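Local structure of sortase B (Streptococcus pyogenes, 3PSQ) at residues I32-V36 against E59-V65; L77-N81 against F149-D153; S182-S188 against I199-I205. The protein is a class B sortase involved in pilus assembly, probably acting as a cysteine transpeptidase that joins pilin subunits through an acyl-thioester intermediate. One frame throughout, in Å; residues are numbered along the deposited sequence.

Contact 1: residues I32-V36 against E59-V65; sequences INSDV and EYINKSV. With ZN (zinc ion), chain P.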
ATOM      1  N   ILE A  32      13.582  -4.139  17.353  1.00 47.29           N
ATOM      2  CA  ILE A  32      13.892  -5.557  17.094  1.00 48.36           C
ATOM      3  C   ILE A  32      14.395  -5.758  15.658  1.00 47.25           C
ATOM      4  O   ILE A  32      15.236  -6.609  15.407  1.00 47.01           O
ATOM      5  CB  ILE A  32      12.607  -6.411  17.409  1.00 48.65           C
ATOM      6  CG1 ILE A  32      12.494  -6.588  18.916  1.00 50.82           C
ATOM      7  CG2 ILE A  32      12.579  -7.763  16.748  1.00 50.97           C
ATOM      8  CD1 ILE A  32      13.862  -6.779  19.530  1.00 53.87           C
ATOM      9  N   ASN A  33      13.882  -4.963  14.730  1.00 45.94           N
ATOM     10  CA  ASN A  33      14.186  -5.144  13.329  1.00 45.37           C
ATOM     11  C   ASN A  33      14.219  -3.764  12.689  1.00 45.52           C
ATOM     12  O   ASN A  33      13.178  -3.133  12.460  1.00 44.21           O
ATOM     13  CB  ASN A  33      13.104  -6.057  12.702  1.00 45.69           C
ATOM     14  CG  ASN A  33      13.276  -6.276  11.185  1.00 45.44           C
ATOM     15  OD1 ASN A  33      14.296  -5.933  10.595  1.00 42.39           O
ATOM     16  ND2 ASN A  33      12.260  -6.830  10.566  1.00 43.77           N
ATOM     17  N   SER A  34      15.422  -3.309  12.362  1.00 46.61           N
ATOM     18  CA  SER A  34      15.589  -2.009  11.707  1.00 47.20           C
ATOM     19  C   SER A  34      14.873  -1.889  10.347  1.00 46.32           C
ATOM     20  O   SER A  34      14.706  -0.762   9.838  1.00 46.26           O
ATOM     21  CB  SER A  34      17.067  -1.673  11.570  1.00 47.91           C
ATOM     22  OG  SER A  34      17.703  -2.590  10.681  1.00 52.92           O
ATOM     23  N   ASP A  35      14.442  -3.016   9.760  1.00 44.77           N
ATOM     24  CA  ASP A  35      13.549  -2.961   8.577  1.00 43.51           C
ATOM     25  C   ASP A  35      12.148  -2.384   8.876  1.00 42.66           C
ATOM     26  O   ASP A  35      11.477  -1.884   7.973  1.00 42.34           O
ATOM     27  CB  ASP A  35      13.354  -4.354   7.969  1.00 44.06           C
ATOM     28  CG  ASP A  35      14.560  -4.850   7.184  1.00 43.74           C
ATOM     29  OD1 ASP A  35      15.606  -4.183   7.172  1.00 42.23           O
ATOM     30  OD2 ASP A  35      14.446  -5.932   6.568  1.00 46.61           O
ATOM     31  N   VAL A  36      11.685  -2.507  10.123  1.00 42.17           N
ATOM     32  CA  VAL A  36      10.392  -1.943  10.535  1.00 41.94           C
ATOM     33  C   VAL A  36      10.433  -0.404  10.388  1.00 42.21           C
ATOM     34  O   VAL A  36      11.355   0.232  10.879  1.00 40.67           O
ATOM     35  CB  VAL A  36       9.994  -2.381  11.977  1.00 42.43           C
ATOM     36  CG1 VAL A  36       8.690  -1.694  12.425  1.00 41.72           C
ATOM     37  CG2 VAL A  36       9.848  -3.956  12.079  1.00 39.79           C
ATOM     38  N   GLU A  59      12.271 -10.447  -0.083  1.00 42.72           N
ATOM     39  CA  GLU A  59      12.699 -10.717   1.280  1.00 43.40           C
ATOM     40  C   GLU A  59      11.610 -11.125   2.310  1.00 43.58           C
ATOM     41  O   GLU A  59      11.850 -11.989   3.185  1.00 44.31           O
ATOM     42  CB  GLU A  59      13.535  -9.540   1.823  1.00 42.90           C
ATOM     43  CG  GLU A  59      13.899  -9.636   3.351  1.00 42.63           C
ATOM     44  CD  GLU A  59      14.671  -8.420   3.819  1.00 43.78           C
ATOM     45  OE1 GLU A  59      14.751  -7.450   3.040  1.00 44.91           O
ATOM     46  OE2 GLU A  59      15.180  -8.402   4.958  1.00 41.68           O
ATOM     47  N   TYR A  60      10.448 -10.507   2.203  1.00 42.35           N
ATOM     48  CA  TYR A  60       9.372 -10.730   3.154  1.00 41.96           C
ATOM     49  C   TYR A  60       8.279 -11.698   2.687  1.00 42.02           C
ATOM     50  O   TYR A  60       7.222 -11.751   3.287  1.00 42.03           O
ATOM     51  CB  TYR A  60       8.778  -9.378   3.691  1.00 40.53           C
ATOM     52  CG  TYR A  60       9.721  -8.794   4.719  1.00 39.39           C
ATOM     53  CD1 TYR A  60       9.676  -9.210   6.025  1.00 40.01           C
ATOM     54  CD2 TYR A  60      10.748  -7.920   4.349  1.00 40.65           C
ATOM     55  CE1 TYR A  60      10.599  -8.758   6.945  1.00 41.19           C
ATOM     56  CE2 TYR A  60      11.664  -7.443   5.276  1.00 39.34           C
ATOM     57  CZ  TYR A  60      11.581  -7.869   6.572  1.00 41.32           C
ATOM     58  OH  TYR A  60      12.475  -7.432   7.532  1.00 40.23           O
ATOM     59  N   ILE A  61       8.521 -12.462   1.628  1.00 42.36           N
ATOM     60  CA  ILE A  61       7.636 -13.600   1.309  1.00 42.07           C
ATOM     61  C   ILE A  61       7.496 -14.597   2.477  1.00 42.70           C
ATOM     62  O   ILE A  61       6.402 -14.996   2.797  1.00 43.97           O
ATOM     63  CB  ILE A  61       8.117 -14.385   0.052  1.00 42.35           C
ATOM     64  CG1 ILE A  61       8.035 -13.522  -1.213  1.00 40.31           C
ATOM     65  CG2 ILE A  61       7.352 -15.709  -0.104  1.00 39.52           C
ATOM     66  CD1 ILE A  61       8.862 -14.063  -2.361  1.00 39.06           C
ATOM     67  N   ASN A  62       8.587 -14.947   3.148  1.00 42.83           N
ATOM     68  CA  ASN A  62       8.579 -15.962   4.209  1.00 42.58           C
ATOM     69  C   ASN A  62       9.333 -15.433   5.449  1.00 41.83           C
ATOM     70  O   ASN A  62      10.068 -16.161   6.155  1.00 40.60           O
ATOM     71  CB  ASN A  62       9.267 -17.259   3.712  1.00 43.64           C
ATOM     72  CG  ASN A  62       8.346 -18.144   2.871  1.00 45.39           C
ATOM     73  OD1 ASN A  62       8.629 -18.419   1.698  1.00 51.44           O
ATOM     74  ND2 ASN A  62       7.242 -18.602   3.467  1.00 47.35           N
ATOM     75  N   LYS A  63       9.146 -14.149   5.714  1.00 41.31           N
ATOM     76  CA  LYS A  63       9.769 -13.517   6.865  1.00 41.01           C
ATOM     77  C   LYS A  63       8.760 -12.649   7.612  1.00 40.94           C
ATOM     78  O   LYS A  63       7.997 -11.902   7.003  1.00 41.28           O
ATOM     79  CB  LYS A  63      10.949 -12.678   6.379  1.00 40.52           C
ATOM     80  CG  LYS A  63      11.850 -12.147   7.470  1.00 41.27           C
ATOM     81  CD  LYS A  63      13.033 -11.574   6.706  1.00 42.43           C
ATOM     82  CE  LYS A  63      14.076 -10.989   7.578  1.00 43.26           C
ATOM     83  NZ  LYS A  63      15.079 -10.316   6.678  1.00 46.75           N
ATOM     84  N   SER A  64       8.774 -12.717   8.933  1.00 41.28           N
ATOM     85  CA  SER A  64       7.859 -11.915   9.766  1.00 41.83           C
ATOM     86  C   SER A  64       8.420 -10.526  10.070  1.00 43.22           C
ATOM     87  O   SER A  64       9.617 -10.269   9.908  1.00 43.32           O
ATOM     88  CB  SER A  64       7.666 -12.625  11.101  1.00 40.88           C
ATOM     89  OG  SER A  64       8.906 -12.622  11.782  1.00 42.86           O
ATOM     90  N   VAL A  65       7.569  -9.643  10.580  1.00 44.62           N
ATOM     91  CA  VAL A  65       8.018  -8.325  11.018  1.00 45.57           C
ATOM     92  C   VAL A  65       9.116  -8.403  12.062  1.00 46.52           C
ATOM     93  O   VAL A  65       9.960  -7.519  12.113  1.00 46.99           O
ATOM     94  CB  VAL A  65       6.864  -7.403  11.470  1.00 45.65           C
ATOM     95  CG1 VAL A  65       5.965  -7.141  10.315  1.00 46.83           C
ATOM     96  CG2 VAL A  65       6.047  -8.018  12.635  1.00 46.07           C
TER
HETATM   97 ZN    ZN P 326      16.012  -6.759   5.605  1.00 40.17          ZN
HETATM   98  O   HOH W   1      17.130  -7.283   7.235  1.00 38.09           O
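A zinc site and a short chain of hydrogen bonds join two loops: residues 32-36, between helix 22-32 and strand 36-41, and residues 59-65, in the connection from strand 48-53 to strand 76-77. Asp35 OD2 lies 2.0 Å from the zinc and Glu59 OE2 1.9 Å; water 1, at 2.0 Å, and Glu55 also bind the ion. Asp35 OD2 and Glu59 OE2 sit 3.0 Å apart because one cation holds both. Lys63 NZ forms a salt bridge to Glu59 OE2 (2.6 Å), adding positive charge beside the carboxylates that bind the zinc. Asp35 is presented by a type I beta turn from Asn33 to Val36, closed by Val36 N to Asn33 O (2.8 Å) and reinforced by an Asx turn, Asp35 N to Asn33 OD1 (3.0 Å). The amide of Asn33 is oriented so that ND2 donates almost linearly to Val65 O (2.9 Å, 177°) and to Tyr60 OH (3.1 Å, 176°). Tyr60 OH donates to Asp35 OD2 at 2.7 Å, so this zinc ligand is also held from the second shell. Next to the hydrogen-bonded groups, Val36 CG2 lies 3.6 Å from Val65 O, and both valines lean on Val52 and Leu29.

Contact 2: residues L77-N81 against F149-D153; sequences LDYRN and FNPID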
ATOM      1  N   LEU A  77       6.817  -1.998   2.355  1.00 40.33           N
ATOM      2  CA  LEU A  77       7.020  -0.877   1.469  1.00 40.27           C
ATOM      3  C   LEU A  77       8.032  -1.264   0.405  1.00 40.52           C
ATOM      4  O   LEU A  77       9.092  -1.813   0.721  1.00 40.16           O
ATOM      5  CB  LEU A  77       7.562   0.331   2.255  1.00 40.53           C
ATOM      6  CG  LEU A  77       7.865   1.602   1.429  1.00 40.83           C
ATOM      7  CD1 LEU A  77       6.584   2.165   0.806  1.00 38.70           C
ATOM      8  CD2 LEU A  77       8.529   2.691   2.235  1.00 36.27           C
ATOM      9  N   ASP A  78       7.739  -0.938  -0.846  1.00 41.04           N
ATOM     10  CA  ASP A  78       8.682  -1.186  -1.924  1.00 41.47           C
ATOM     11  C   ASP A  78      10.125  -0.753  -1.546  1.00 42.25           C
ATOM     12  O   ASP A  78      10.311   0.376  -1.052  1.00 43.16           O
ATOM     13  CB  ASP A  78       8.205  -0.481  -3.203  1.00 41.76           C
ATOM     14  CG  ASP A  78       9.053  -0.831  -4.411  1.00 41.64           C
ATOM     15  OD1 ASP A  78      10.212  -0.403  -4.497  1.00 43.83           O
ATOM     16  OD2 ASP A  78       8.572  -1.558  -5.282  1.00 44.36           O
ATOM     17  N   TYR A  79      11.122  -1.622  -1.804  1.00 41.08           N
ATOM     18  CA  TYR A  79      12.495  -1.330  -1.484  1.00 42.08           C
ATOM     19  C   TYR A  79      13.051  -0.049  -2.121  1.00 42.43           C
ATOM     20  O   TYR A  79      14.065   0.475  -1.643  1.00 43.06           O
ATOM     21  CB  TYR A  79      13.443  -2.501  -1.776  1.00 41.89           C
ATOM     22  CG  TYR A  79      13.972  -2.568  -3.207  1.00 44.42           C
ATOM     23  CD1 TYR A  79      15.245  -2.050  -3.553  1.00 43.80           C
ATOM     24  CD2 TYR A  79      13.188  -3.121  -4.221  1.00 45.93           C
ATOM     25  CE1 TYR A  79      15.710  -2.125  -4.862  1.00 44.15           C
ATOM     26  CE2 TYR A  79      13.640  -3.204  -5.518  1.00 46.77           C
ATOM     27  CZ  TYR A  79      14.896  -2.708  -5.838  1.00 46.99           C
ATOM     28  OH  TYR A  79      15.279  -2.804  -7.153  1.00 45.78           O
ATOM     29  N   ARG A  80      12.411   0.442  -3.172  1.00 42.10           N
ATOM     30  CA  ARG A  80      12.929   1.607  -3.894  1.00 43.60           C
ATOM     31  C   ARG A  80      12.360   2.915  -3.347  1.00 44.29           C
ATOM     32  O   ARG A  80      12.721   3.954  -3.821  1.00 45.46           O
ATOM     33  CB  ARG A  80      12.603   1.531  -5.385  1.00 43.04           C
ATOM     34  CG  ARG A  80      13.363   0.453  -6.140  1.00 45.10           C
ATOM     35  CD  ARG A  80      12.644   0.071  -7.428  1.00 43.74           C
ATOM     36  NE  ARG A  80      11.365  -0.589  -7.204  1.00 43.75           N
ATOM     37  CZ  ARG A  80      10.714  -1.297  -8.134  1.00 46.81           C
ATOM     38  NH1 ARG A  80      11.232  -1.444  -9.356  1.00 43.69           N
ATOM     39  NH2 ARG A  80       9.531  -1.863  -7.857  1.00 42.78           N
ATOM     40  N   ASN A  81      11.477   2.863  -2.354  1.00 44.93           N
ATOM     41  CA  ASN A  81      10.822   4.054  -1.851  1.00 44.06           C
ATOM     42  C   ASN A  81      11.571   4.650  -0.691  1.00 44.19           C
ATOM     43  O   ASN A  81      12.272   3.946   0.027  1.00 43.79           O
ATOM     44  CB  ASN A  81       9.395   3.721  -1.399  1.00 44.28           C
ATOM     45  CG  ASN A  81       8.393   3.792  -2.512  1.00 44.07           C
ATOM     46  OD1 ASN A  81       7.616   2.843  -2.730  1.00 44.53           O
ATOM     47  ND2 ASN A  81       8.364   4.923  -3.217  1.00 40.28           N
ATOM     48  N   PHE A 149       3.496  -0.915 -10.498  1.00 44.08           N
ATOM     49  CA  PHE A 149       4.337  -1.696  -9.572  1.00 43.79           C
ATOM     50  C   PHE A 149       5.774  -1.247  -9.597  1.00 44.53           C
ATOM     51  O   PHE A 149       6.647  -1.895  -9.045  1.00 45.28           O
ATOM     52  CB  PHE A 149       4.175  -3.214  -9.777  1.00 43.37           C
ATOM     53  CG  PHE A 149       2.749  -3.691  -9.574  1.00 42.67           C
ATOM     54  CD1 PHE A 149       2.179  -3.682  -8.321  1.00 40.81           C
ATOM     55  CD2 PHE A 149       1.968  -4.063 -10.648  1.00 43.69           C
ATOM     56  CE1 PHE A 149       0.877  -4.067  -8.137  1.00 41.00           C
ATOM     57  CE2 PHE A 149       0.654  -4.465 -10.462  1.00 44.30           C
ATOM     58  CZ  PHE A 149       0.107  -4.457  -9.202  1.00 40.31           C
ATOM     59  N   ASN A 150       6.013  -0.083 -10.195  1.00 44.99           N
ATOM     60  CA  ASN A 150       7.337   0.501 -10.222  1.00 45.02           C
ATOM     61  C   ASN A 150       7.272   2.006  -9.887  1.00 45.71           C
ATOM     62  O   ASN A 150       6.896   2.833 -10.730  1.00 46.14           O
ATOM     63  CB  ASN A 150       7.999   0.260 -11.580  1.00 44.56           C
ATOM     64  CG  ASN A 150       9.488   0.659 -11.586  1.00 47.47           C
ATOM     65  OD1 ASN A 150       9.874   1.562 -10.865  1.00 48.66           O
ATOM     66  ND2 ASN A 150      10.312  -0.015 -12.407  1.00 44.67           N
ATOM     67  N   PRO A 151       7.617   2.363  -8.644  1.00 45.67           N
ATOM     68  CA  PRO A 151       7.585   3.757  -8.195  1.00 45.60           C
ATOM     69  C   PRO A 151       8.532   4.669  -8.995  1.00 45.77           C
ATOM     70  O   PRO A 151       8.327   5.870  -9.083  1.00 43.89           O
ATOM     71  CB  PRO A 151       8.036   3.669  -6.727  1.00 45.16           C
ATOM     72  CG  PRO A 151       7.720   2.237  -6.318  1.00 46.60           C
ATOM     73  CD  PRO A 151       7.975   1.428  -7.562  1.00 45.41           C
ATOM     74  N   ILE A 152       9.573   4.095  -9.579  1.00 46.71           N
ATOM     75  CA  ILE A 152      10.464   4.912 -10.392  1.00 46.81           C
ATOM     76  C   ILE A 152       9.759   5.293 -11.688  1.00 47.05           C
ATOM     77  O   ILE A 152       9.791   6.460 -12.086  1.00 47.23           O
ATOM     78  CB  ILE A 152      11.801   4.212 -10.614  1.00 46.83           C
ATOM     79  CG1 ILE A 152      12.566   4.157  -9.285  1.00 47.73           C
ATOM     80  CG2 ILE A 152      12.605   4.932 -11.673  1.00 46.21           C
ATOM     81  CD1 ILE A 152      13.827   3.203  -9.333  1.00 50.23           C
ATOM     82  N   ASP A 153       9.091   4.321 -12.318  1.00 47.70           N
ATOM     83  CA  ASP A 153       8.359   4.576 -13.567  1.00 47.79           C
ATOM     84  C   ASP A 153       7.257   5.584 -13.328  1.00 47.54           C
ATOM     85  O   ASP A 153       7.081   6.510 -14.106  1.00 47.94           O
ATOM     86  CB  ASP A 153       7.820   3.293 -14.228  1.00 47.68           C
ATOM     87  CG  ASP A 153       8.930   2.448 -14.858  1.00 50.37           C
ATOM     88  OD1 ASP A 153      10.021   2.988 -15.140  1.00 50.71           O
ATOM     89  OD2 ASP A 153       8.733   1.226 -15.065  1.00 54.58           O
TER
HETATM   90  O   HOH W   2       9.298  -3.418 -10.671  1.00 48.04           O
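A type I beta turn at residues 78-81, with an Asx turn led by Asp78, meets the capped N-terminus of helix 151-155, close to the predicted active site of the sortase. Asp78 OD1 accepts from Arg80 N (2.7 Å), while Asn81 N to Asp78 O (3.0 Å) closes the beta turn. The same carboxylate fixes the arginine side chain: Arg80 NE reaches Asp78 OD1 at 2.9 Å and Arg80 NH2 reaches Asp78 OD2 at 2.8 Å, both near linear (177° and 174°), a two-pronged salt bridge. Held this way, the guanidinium turns one face to Pro151 CD, 3.7 Å from Arg80 NH2, and to Asn150 OD1. That oxygen is the N-cap acceptor, taking Ile152 N at 2.9 Å and Asp153 N at 3.2 Å. Water 2 accepts from Arg80 NH1 (3.1 Å) and donates weakly to Phe149 O (3.5 Å). The proline ring makes a van der Waals contact with an amide oxygen, Pro151 CG to Asn81 OD1 (3.6 Å), and Arg80 CD makes an apolar one with Ile152 CD1 (3.9 Å). Asn81 is itself held by hydrogen bonds to Tyr89 and Leu91 of strand 89-93, and Asp78 OD2 also accepts from Asn57. Just ahead of the N-cap, the Phe149 side chain reaches Tyr93 on strand 89-93 and both Ile200 and Arg198, the predicted transition-state stabiliser, on strand 197-205.

Contact 3: residues S182-S188 against I199-I205; sequences SRFVALS and IIVIGQI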
ATOM      1  N   SER A 182       1.511  16.896  -5.268  1.00 67.57           N
ATOM      2  CA  SER A 182       0.761  15.791  -4.622  1.00 65.25           C
ATOM      3  C   SER A 182       1.517  14.468  -4.562  1.00 62.96           C
ATOM      4  O   SER A 182       2.146  14.058  -5.533  1.00 63.00           O
ATOM      5  CB  SER A 182      -0.584  15.546  -5.334  1.00 65.69           C
ATOM      6  OG  SER A 182      -1.486  16.622  -5.128  1.00 65.54           O
ATOM      7  N   ARG A 183       1.444  13.794  -3.422  1.00 60.82           N
ATOM      8  CA  ARG A 183       2.056  12.466  -3.273  1.00 58.12           C
ATOM      9  C   ARG A 183       1.010  11.356  -3.108  1.00 56.09           C
ATOM     10  O   ARG A 183      -0.066  11.552  -2.536  1.00 55.32           O
ATOM     11  CB  ARG A 183       3.013  12.430  -2.082  1.00 58.56           C
ATOM     12  CG  ARG A 183       4.210  13.366  -2.159  1.00 57.84           C
ATOM     13  CD  ARG A 183       4.969  13.290  -0.824  1.00 58.77           C
ATOM     14  NE  ARG A 183       4.394  14.215   0.143  1.00 63.61           N
ATOM     15  CZ  ARG A 183       4.389  14.076   1.469  1.00 66.08           C
ATOM     16  NH1 ARG A 183       4.934  13.023   2.068  1.00 64.27           N
ATOM     17  NH2 ARG A 183       3.816  15.022   2.214  1.00 68.76           N
ATOM     18  N   PHE A 184       1.366  10.163  -3.554  1.00 54.16           N
ATOM     19  CA  PHE A 184       0.408   9.060  -3.609  1.00 52.23           C
ATOM     20  C   PHE A 184       0.888   7.860  -2.807  1.00 49.96           C
ATOM     21  O   PHE A 184       2.072   7.709  -2.563  1.00 49.12           O
ATOM     22  CB  PHE A 184       0.155   8.705  -5.062  1.00 52.64           C
ATOM     23  CG  PHE A 184      -0.371   9.862  -5.866  1.00 54.82           C
ATOM     24  CD1 PHE A 184      -1.738  10.109  -5.938  1.00 55.84           C
ATOM     25  CD2 PHE A 184       0.501  10.734  -6.531  1.00 55.67           C
ATOM     26  CE1 PHE A 184      -2.226  11.194  -6.662  1.00 54.95           C
ATOM     27  CE2 PHE A 184       0.006  11.811  -7.272  1.00 55.39           C
ATOM     28  CZ  PHE A 184      -1.366  12.032  -7.333  1.00 54.40           C
ATOM     29  N   VAL A 185      -0.052   7.053  -2.337  1.00 48.15           N
ATOM     30  CA  VAL A 185       0.267   5.824  -1.608  1.00 46.06           C
ATOM     31  C   VAL A 185      -0.705   4.757  -2.065  1.00 45.29           C
ATOM     32  O   VAL A 185      -1.935   4.973  -2.108  1.00 45.12           O
ATOM     33  CB  VAL A 185       0.217   5.944  -0.061  1.00 45.38           C
ATOM     34  CG1 VAL A 185       0.647   4.625   0.551  1.00 45.22           C
ATOM     35  CG2 VAL A 185       1.142   6.984   0.432  1.00 43.87           C
ATOM     36  N   ALA A 186      -0.129   3.622  -2.446  1.00 43.56           N
ATOM     37  CA  ALA A 186      -0.877   2.513  -2.983  1.00 41.98           C
ATOM     38  C   ALA A 186      -0.672   1.306  -2.060  1.00 41.17           C
ATOM     39  O   ALA A 186       0.419   1.097  -1.515  1.00 41.75           O
ATOM     40  CB  ALA A 186      -0.389   2.207  -4.390  1.00 41.84           C
ATOM     41  N   LEU A 187      -1.748   0.573  -1.834  1.00 40.33           N
ATOM     42  CA  LEU A 187      -1.717  -0.688  -1.115  1.00 41.01           C
ATOM     43  C   LEU A 187      -2.209  -1.750  -2.101  1.00 41.09           C
ATOM     44  O   LEU A 187      -3.239  -1.578  -2.751  1.00 39.59           O
ATOM     45  CB  LEU A 187      -2.656  -0.678   0.094  1.00 41.13           C
ATOM     46  CG  LEU A 187      -2.835   0.577   0.931  1.00 40.30           C
ATOM     47  CD1 LEU A 187      -4.098   0.397   1.836  1.00 39.34           C
ATOM     48  CD2 LEU A 187      -1.569   0.833   1.743  1.00 37.04           C
ATOM     49  N   SER A 188      -1.494  -2.865  -2.167  1.00 41.50           N
ATOM     50  CA  SER A 188      -1.731  -3.842  -3.217  1.00 41.53           C
ATOM     51  C   SER A 188      -1.400  -5.296  -2.810  1.00 42.08           C
ATOM     52  O   SER A 188      -0.482  -5.564  -2.007  1.00 41.90           O
ATOM     53  CB  SER A 188      -0.878  -3.460  -4.435  1.00 41.36           C
ATOM     54  OG  SER A 188      -1.235  -4.220  -5.573  1.00 41.41           O
ATOM     55  N   ILE A 199      -5.034  -6.397  -7.087  1.00 43.28           N
ATOM     56  CA  ILE A 199      -5.844  -5.285  -6.668  1.00 43.58           C
ATOM     57  C   ILE A 199      -4.957  -4.144  -6.144  1.00 43.78           C
ATOM     58  O   ILE A 199      -3.974  -4.386  -5.440  1.00 43.17           O
ATOM     59  CB  ILE A 199      -6.914  -5.698  -5.603  1.00 43.12           C
ATOM     60  CG1 ILE A 199      -7.795  -4.497  -5.269  1.00 43.03           C
ATOM     61  CG2 ILE A 199      -6.240  -6.294  -4.369  1.00 42.11           C
ATOM     62  CD1 ILE A 199      -9.040  -4.822  -4.461  1.00 43.98           C
ATOM     63  N   ILE A 200      -5.315  -2.901  -6.476  1.00 44.29           N
ATOM     64  CA  ILE A 200      -4.633  -1.751  -5.893  1.00 44.29           C
ATOM     65  C   ILE A 200      -5.679  -0.779  -5.343  1.00 45.36           C
ATOM     66  O   ILE A 200      -6.628  -0.433  -6.052  1.00 45.06           O
ATOM     67  CB  ILE A 200      -3.772  -0.991  -6.947  1.00 44.28           C
ATOM     68  CG1 ILE A 200      -2.760  -1.939  -7.606  1.00 45.33           C
ATOM     69  CG2 ILE A 200      -3.086   0.206  -6.315  1.00 42.71           C
ATOM     70  CD1 ILE A 200      -1.897  -1.321  -8.698  1.00 44.14           C
ATOM     71  N   VAL A 201      -5.505  -0.372  -4.086  1.00 45.82           N
ATOM     72  CA  VAL A 201      -6.206   0.749  -3.491  1.00 47.09           C
ATOM     73  C   VAL A 201      -5.210   1.905  -3.366  1.00 48.34           C
ATOM     74  O   VAL A 201      -4.159   1.800  -2.694  1.00 48.34           O
ATOM     75  CB  VAL A 201      -6.764   0.422  -2.104  1.00 46.95           C
ATOM     76  CG1 VAL A 201      -7.336   1.688  -1.433  1.00 48.22           C
ATOM     77  CG2 VAL A 201      -7.856  -0.661  -2.193  1.00 46.92           C
ATOM     78  N   ILE A 202      -5.515   2.998  -4.056  1.00 49.55           N
ATOM     79  CA  ILE A 202      -4.611   4.152  -4.083  1.00 50.46           C
ATOM     80  C   ILE A 202      -5.239   5.411  -3.466  1.00 50.28           C
ATOM     81  O   ILE A 202      -6.429   5.683  -3.648  1.00 50.20           O
ATOM     82  CB  ILE A 202      -4.092   4.418  -5.513  1.00 50.52           C
ATOM     83  CG1 ILE A 202      -3.231   5.671  -5.548  1.00 51.17           C
ATOM     84  CG2 ILE A 202      -5.237   4.612  -6.451  1.00 51.92           C
ATOM     85  CD1 ILE A 202      -2.308   5.669  -6.722  1.00 52.44           C
ATOM     86  N   GLY A 203      -4.444   6.152  -2.701  1.00 50.32           N
ATOM     87  CA  GLY A 203      -4.883   7.438  -2.200  1.00 50.33           C
ATOM     88  C   GLY A 203      -3.875   8.569  -2.379  1.00 51.06           C
ATOM     89  O   GLY A 203      -2.711   8.342  -2.735  1.00 50.31           O
ATOM     90  N   GLN A 204      -4.313   9.794  -2.100  1.00 52.04           N
ATOM     91  CA  GLN A 204      -3.403  10.952  -2.117  1.00 53.46           C
ATOM     92  C   GLN A 204      -3.081  11.438  -0.724  1.00 53.67           C
ATOM     93  O   GLN A 204      -3.987  11.618   0.078  1.00 54.27           O
ATOM     94  CB  GLN A 204      -4.022  12.087  -2.913  1.00 53.24           C
ATOM     95  CG  GLN A 204      -3.097  13.230  -3.236  1.00 54.01           C
ATOM     96  CD  GLN A 204      -3.796  14.220  -4.159  1.00 57.67           C
ATOM     97  OE1 GLN A 204      -3.659  14.161  -5.381  1.00 59.65           O
ATOM     98  NE2 GLN A 204      -4.616  15.081  -3.578  1.00 58.20           N
ATOM     99  N   ILE A 205      -1.806  11.635  -0.424  1.00 55.00           N
ATOM    100  CA  ILE A 205      -1.426  12.146   0.895  1.00 57.33           C
ATOM    101  C   ILE A 205      -2.101  13.522   1.207  1.00 59.40           C
ATOM    102  O   ILE A 205      -2.024  14.477   0.424  1.00 59.24           O
ATOM    103  CB  ILE A 205       0.087  12.279   1.034  1.00 57.54           C
ATOM    104  CG1 ILE A 205       0.785  10.939   0.753  1.00 57.34           C
ATOM    105  CG2 ILE A 205       0.447  12.768   2.417  1.00 56.22           C
ATOM    106  CD1 ILE A 205       2.304  11.051   0.789  1.00 58.21           C
TER
HETATM  107  O   HOH W   3       0.100  15.171  -1.209  1.00 49.90           O
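Strands 184-188 and 199-205 run antiparallel, their axes 4.6 Å apart at closest approach and 158° between N-to-C directions. Hydrogen-bonded pairs Val185-Gly203 (CA-CA 5.4 Å) and Leu187-Val201 (5.3 Å) alternate with the tighter non-hydrogen-bonded pairs Phe184-Gln204, Ala186-Ile202 and Ser188-Ile200 (4.2-4.5 Å). Val185 N to Gly203 O (3.0 Å) is returned by Gly203 N to Val185 O (2.8 Å); Leu187 N to Val201 O (2.8 Å) is returned by Val201 N to Leu187 O (2.9 Å). A further backbone hydrogen bond, Ile205 N to Arg183 O (2.7 Å), follows the last bridge, and water 3 links Arg183 N (2.9 Å) and Ile205 O (2.8 Å). At the other end Ser188 OG donates to Ile199 O at 2.7 Å. On the face bearing Phe184, Ala186 and Ile202, Ala186 CB packs 3.9 Å from Ile200 CG2, and Phe184 CB lies 4.2 Å from Ile202 CD1. On the opposite face, with Val185 and Leu187, Val185 CG2 meets Ile205 CG1 at 4.0 Å; Ile205 CD1 sits over one face of the Arg183 guanidinium, whose NH1 bonds to Phe85 O. This hairpin belongs to the sortase beta-barrel, its strands leading toward Cys190 and from Arg198, both predicted catalytic. Strand 89-93 pairs in parallel with 184-190, strand 130-142 flanks 197-205 antiparallel, and helix 159-167 packs on Phe184 and Ile202.

Contact 3 is the buried core of the three, its centre about 6 Å from that of the chain, whereas contacts 1 and 2 are partly buried, at about 16 and 11 Å. Their chemistry follows: a backbone ladder with apolar side chains in contact 3, charge and metal coordination in contact 1, and an arginine laid over a helix start in contact 2. Contacts 2 and 3 touch directly, Phe149 CE1 lying 3.3 Å from Ser188 OG and Phe149 CZ 3.8 Å from Ile200 CD1. Contact 1 stands apart, its centre about 17 Å from that of contact 2 and 22 Å from that of contact 3. Strand 89-93 borders both contact 2 and contact 3.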